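Local coordinates for protein listeriolysin O (PDB 4CDB) that binds cholesterol-containing host membranes and, after a major conformational change, inserts into them as an oligomeric pore that lyses the cell, at residues M1-T13 and K110-G122. Residues are numbered along the deposited sequence; the frame is centred on the assembly and turned at random.
Sequences MAPPASPPASPKT and KRDSLTLSIDLPG
S10 OG meets the flat carboxylate of D112 at its edge, donating a 2.7 Å hydrogen bond to the syn lone pair of OD1. At the other oxygen, OD2, a water lies between the carboxylate and K12 NZ. Further along, two prolines pack on the strand. CG of P7 lies 3.2 Å from T115 OG1 and 3.4 Å from L114 C, while its CB rests on S113 OG at 3.5 Å. P4 wedges between T115 and S117: CG comes 3.3 Å from T115 O, and S117 CB packs against CB, CG and CD together. T115 divides its branches between the two prolines. With chi1 at -59°, CG2 is anti to the backbone N and reaches P4 CB, while OG1 stays beside P7, 3.0 Å from A5 O. At the far end, M1, poorly ordered, lays CG against D119 CB (3.5 Å).

M1, P4, P7 and S10 all turn inward, the three-residue period of a polyproline II helix. P4 and P7 meet the alternate inward residues S113, T115 and S117, while S10 meets D112 at one end and M1 meets D119 at the other. This proline-rich segment, the PEST-like sequence of listeriolysin O, runs nearly antiparallel to the strand, 163° apart end to end, and then leads into helix 14-28. R230 binds both S113 OG and P7 O and so bridges the two segments, and N223 binds S6 OG. Strand 114-118 pairs with strands 129-132 and 207-222, and L116 and I118 turn away from the proline-rich segment to pack on helix 137-152.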
loop_
_atom_site.group_PDB
_atom_site.type_symbol
_atom_site.label_atom_id
_atom_site.label_comp_id
_atom_site.label_asym_id
_atom_site.label_seq_id
_atom_site.Cartn_x
_atom_site.Cartn_y
_atom_site.Cartn_z
ATOM N N MET A 1 -24.659 -1.135 -13.177
ATOM C CA MET A 1 -25.662 -1.891 -13.916
ATOM C C MET A 1 -25.936 -3.252 -13.291
ATOM O O MET A 1 -25.091 -3.817 -12.594
ATOM C CB MET A 1 -25.226 -2.100 -15.369
ATOM C CG MET A 1 -25.403 -0.893 -16.276
ATOM S SD MET A 1 -27.123 -0.413 -16.516
ATOM C CE MET A 1 -27.177 1.115 -15.582
ATOM N N ALA A 2 -27.136 -3.760 -13.543
ATOM C CA ALA A 2 -27.455 -5.156 -13.306
ATOM C C ALA A 2 -27.262 -5.849 -14.650
ATOM O O ALA A 2 -27.334 -5.195 -15.691
ATOM C CB ALA A 2 -28.891 -5.295 -12.825
ATOM N N PRO A 3 -26.997 -7.166 -14.640
ATOM C CA PRO A 3 -26.765 -7.861 -15.913
ATOM C C PRO A 3 -27.950 -7.749 -16.876
ATOM O O PRO A 3 -29.100 -7.851 -16.444
ATOM C CB PRO A 3 -26.551 -9.320 -15.488
ATOM C CG PRO A 3 -27.122 -9.417 -14.103
ATOM C CD PRO A 3 -26.885 -8.076 -13.487
ATOM N N PRO A 4 -27.668 -7.528 -18.171
ATOM C CA PRO A 4 -28.708 -7.418 -19.200
ATOM C C PRO A 4 -29.391 -8.757 -19.465
ATOM O O PRO A 4 -28.939 -9.791 -18.974
ATOM C CB PRO A 4 -27.922 -6.986 -20.440
ATOM C CG PRO A 4 -26.549 -7.517 -20.215
ATOM C CD PRO A 4 -26.316 -7.380 -18.737
ATOM N N ALA A 5 -30.471 -8.732 -20.237
ATOM C CA ALA A 5 -31.198 -9.954 -20.563
ATOM C C ALA A 5 -30.466 -10.766 -21.629
ATOM O O ALA A 5 -29.785 -10.206 -22.490
ATOM C CB ALA A 5 -32.612 -9.626 -21.021
ATOM N N SER A 6 -30.605 -12.087 -21.564
ATOM C CA SER A 6 -29.980 -12.973 -22.541
ATOM C C SER A 6 -30.609 -12.807 -23.922
ATOM O O SER A 6 -31.814 -12.574 -24.036
ATOM C CB SER A 6 -30.090 -14.432 -22.090
ATOM O OG SER A 6 -29.451 -14.631 -20.840
ATOM N N PRO A 7 -29.789 -12.921 -24.979
ATOM C CA PRO A 7 -30.276 -12.861 -26.361
ATOM C C PRO A 7 -31.179 -14.053 -26.659
ATOM O O PRO A 7 -31.145 -15.029 -25.906
ATOM C CB PRO A 7 -28.991 -12.973 -27.193
ATOM C CG PRO A 7 -27.888 -12.594 -26.266
ATOM C CD PRO A 7 -28.324 -13.052 -24.914
ATOM N N PRO A 8 -31.978 -13.981 -27.737
ATOM C CA PRO A 8 -32.813 -15.130 -28.102
ATOM C C PRO A 8 -31.961 -16.349 -28.435
ATOM O O PRO A 8 -30.850 -16.202 -28.945
ATOM C CB PRO A 8 -33.556 -14.644 -29.351
ATOM C CG PRO A 8 -32.730 -13.520 -29.886
ATOM C CD PRO A 8 -32.146 -12.858 -28.677
ATOM N N ALA A 9 -32.477 -17.538 -28.141
ATOM C CA ALA A 9 -31.743 -18.774 -28.388
ATOM C C ALA A 9 -31.527 -19.024 -29.882
ATOM O O ALA A 9 -32.428 -18.816 -30.695
ATOM C CB ALA A 9 -32.460 -19.955 -27.743
ATOM N N SER A 10 -30.322 -19.465 -30.235
ATOM C CA SER A 10 -29.989 -19.777 -31.622
ATOM C C SER A 10 -30.624 -21.099 -32.046
ATOM O O SER A 10 -30.731 -22.023 -31.237
ATOM C CB SER A 10 -28.470 -19.846 -31.801
ATOM O OG SER A 10 -27.859 -18.632 -31.403
ATOM N N PRO A 11 -31.047 -21.196 -33.318
ATOM C CA PRO A 11 -31.680 -22.417 -33.834
ATOM C C PRO A 11 -30.739 -23.620 -33.785
ATOM O O PRO A 11 -29.557 -23.488 -34.106
ATOM C CB PRO A 11 -32.003 -22.057 -35.290
ATOM C CG PRO A 11 -31.070 -20.939 -35.629
ATOM C CD PRO A 11 -30.922 -20.160 -34.358
ATOM N N LYS A 12 -31.260 -24.776 -33.386
ATOM C CA LYS A 12 -30.437 -25.974 -33.240
ATOM C C LYS A 12 -31.105 -27.240 -33.788
ATOM O O LYS A 12 -32.313 -27.429 -33.648
ATOM C CB LYS A 12 -30.051 -26.180 -31.771
ATOM C CG LYS A 12 -29.013 -25.196 -31.247
ATOM C CD LYS A 12 -28.698 -25.449 -29.780
ATOM C CE LYS A 12 -27.624 -24.499 -29.271
ATOM N NZ LYS A 12 -27.391 -24.649 -27.808
ATOM N N THR A 13 -30.306 -28.097 -34.417
ATOM C CA THR A 13 -30.765 -29.408 -34.864
ATOM C C THR A 13 -30.952 -30.306 -33.643
ATOM O O THR A 13 -30.414 -30.008 -32.576
ATOM C CB THR A 13 -29.747 -30.057 -35.829
ATOM O OG1 THR A 13 -28.508 -30.273 -35.144
ATOM C CG2 THR A 13 -29.511 -29.167 -37.039
ATOM N N LYS A 110 -15.581 -22.253 -29.831
ATOM C CA LYS A 110 -16.475 -21.357 -30.552
ATOM C C LYS A 110 -17.597 -20.882 -29.638
ATOM O O LYS A 110 -17.972 -21.567 -28.685
ATOM C CB LYS A 110 -17.034 -22.036 -31.799
ATOM C CG LYS A 110 -16.041 -22.103 -32.949
ATOM C CD LYS A 110 -16.192 -23.405 -33.722
ATOM C CE LYS A 110 -15.608 -23.290 -35.126
ATOM N NZ LYS A 110 -15.749 -24.570 -35.878
ATOM N N ARG A 111 -18.128 -19.700 -29.936
ATOM C CA ARG A 111 -19.052 -19.030 -29.034
ATOM C C ARG A 111 -20.423 -18.825 -29.662
ATOM O O ARG A 111 -20.551 -18.750 -30.883
ATOM C CB ARG A 111 -18.474 -17.674 -28.623
ATOM C CG ARG A 111 -17.112 -17.755 -27.956
ATOM C CD ARG A 111 -17.200 -18.497 -26.636
ATOM N NE ARG A 111 -18.190 -17.889 -25.753
ATOM C CZ ARG A 111 -17.954 -16.840 -24.973
ATOM N NH1 ARG A 111 -16.754 -16.281 -24.954
ATOM N NH2 ARG A 111 -18.920 -16.352 -24.209
ATOM N N ASP A 112 -21.446 -18.736 -28.817
ATOM C CA ASP A 112 -22.774 -18.350 -29.271
ATOM C C ASP A 112 -22.924 -16.842 -29.071
ATOM O O ASP A 112 -21.948 -16.099 -29.179
ATOM C CB ASP A 112 -23.854 -19.119 -28.507
ATOM C CG ASP A 112 -25.156 -19.251 -29.291
ATOM O OD1 ASP A 112 -25.428 -18.400 -30.165
ATOM O OD2 ASP A 112 -25.911 -20.208 -29.022
ATOM N N SER A 113 -24.137 -16.391 -28.768
ATOM C CA SER A 113 -24.395 -14.964 -28.607
ATOM C C SER A 113 -24.433 -14.534 -27.143
ATOM O O SER A 113 -24.668 -15.351 -26.251
ATOM C CB SER A 113 -25.707 -14.576 -29.293
ATOM O OG SER A 113 -26.803 -15.244 -28.694
ATOM N N LEU A 114 -24.190 -13.248 -26.909
ATOM C CA LEU A 114 -24.349 -12.652 -25.585
ATOM C C LEU A 114 -24.794 -11.195 -25.692
ATOM O O LEU A 114 -24.679 -10.579 -26.754
ATOM C CB LEU A 114 -23.061 -12.771 -24.755
ATOM C CG LEU A 114 -21.704 -12.329 -25.315
ATOM C CD1 LEU A 114 -21.576 -10.815 -25.441
ATOM C CD2 LEU A 114 -20.587 -12.877 -24.442
ATOM N N THR A 115 -25.305 -10.649 -24.593
ATOM C CA THR A 115 -25.689 -9.244 -24.564
ATOM C C THR A 115 -24.734 -8.456 -23.678
ATOM O O THR A 115 -24.525 -8.804 -22.513
ATOM C CB THR A 115 -27.132 -9.046 -24.052
ATOM O OG1 THR A 115 -28.043 -9.755 -24.899
ATOM C CG2 THR A 115 -27.502 -7.569 -24.051
ATOM N N LEU A 116 -24.151 -7.403 -24.240
ATOM C CA LEU A 116 -23.290 -6.503 -23.479
ATOM C C LEU A 116 -24.076 -5.277 -23.033
ATOM O O LEU A 116 -24.957 -4.796 -23.748
ATOM C CB LEU A 116 -22.089 -6.066 -24.316
ATOM C CG LEU A 116 -21.072 -7.155 -24.652
ATOM C CD1 LEU A 116 -19.955 -6.587 -25.514
ATOM C CD2 LEU A 116 -20.511 -7.782 -23.380
ATOM N N SER A 117 -23.755 -4.780 -21.844
ATOM C CA SER A 117 -24.399 -3.587 -21.310
ATOM C C SER A 117 -23.373 -2.656 -20.668
ATOM O O SER A 117 -22.422 -3.115 -20.031
ATOM C CB SER A 117 -25.477 -3.970 -20.296
ATOM O OG SER A 117 -25.996 -2.826 -19.647
ATOM N N ILE A 118 -23.568 -1.351 -20.844
ATOM C CA ILE A 118 -22.634 -0.356 -20.323
ATOM C C ILE A 118 -23.332 0.542 -19.301
ATOM O O ILE A 118 -24.537 0.785 -19.404
ATOM C CB ILE A 118 -22.016 0.484 -21.471
ATOM C CG1 ILE A 118 -20.748 1.206 -21.005
ATOM C CG2 ILE A 118 -23.037 1.466 -22.051
ATOM C CD1 ILE A 118 -19.917 1.764 -22.144
ATOM N N ASP A 119 -22.580 1.032 -18.317
ATOM C CA ASP A 119 -23.173 1.802 -17.225
ATOM C C ASP A 119 -22.976 3.318 -17.332
ATOM O O ASP A 119 -23.088 4.032 -16.333
ATOM C CB ASP A 119 -22.646 1.302 -15.877
ATOM C CG ASP A 119 -21.163 1.565 -15.694
ATOM O OD1 ASP A 119 -20.472 1.821 -16.703
ATOM O OD2 ASP A 119 -20.686 1.512 -14.541
ATOM N N LEU A 120 -22.684 3.807 -18.533
ATOM C CA LEU A 120 -22.513 5.244 -18.740
ATOM C C LEU A 120 -23.830 5.974 -18.472
ATOM O O LEU A 120 -24.903 5.469 -18.809
ATOM C CB LEU A 120 -21.990 5.538 -20.150
ATOM C CG LEU A 120 -20.489 5.322 -20.362
ATOM C CD1 LEU A 120 -20.120 5.439 -21.832
ATOM C CD2 LEU A 120 -19.693 6.317 -19.534
ATOM N N PRO A 121 -23.750 7.162 -17.853
ATOM C CA PRO A 121 -24.935 7.864 -17.343
ATOM C C PRO A 121 -25.887 8.364 -18.429
ATOM O O PRO A 121 -25.448 8.800 -19.494
ATOM C CB PRO A 121 -24.331 9.054 -16.590
ATOM C CG PRO A 121 -23.025 9.297 -17.264
ATOM C CD PRO A 121 -22.514 7.932 -17.623
ATOM N N GLY A 122 -27.185 8.292 -18.148
ATOM C CA GLY A 122 -28.190 8.898 -19.004
ATOM C C GLY A 122 -28.860 7.977 -20.009
ATOM O O GLY A 122 -29.951 8.280 -20.495
HETATM O O HOH W 1 -25.680 -22.303 -26.907
#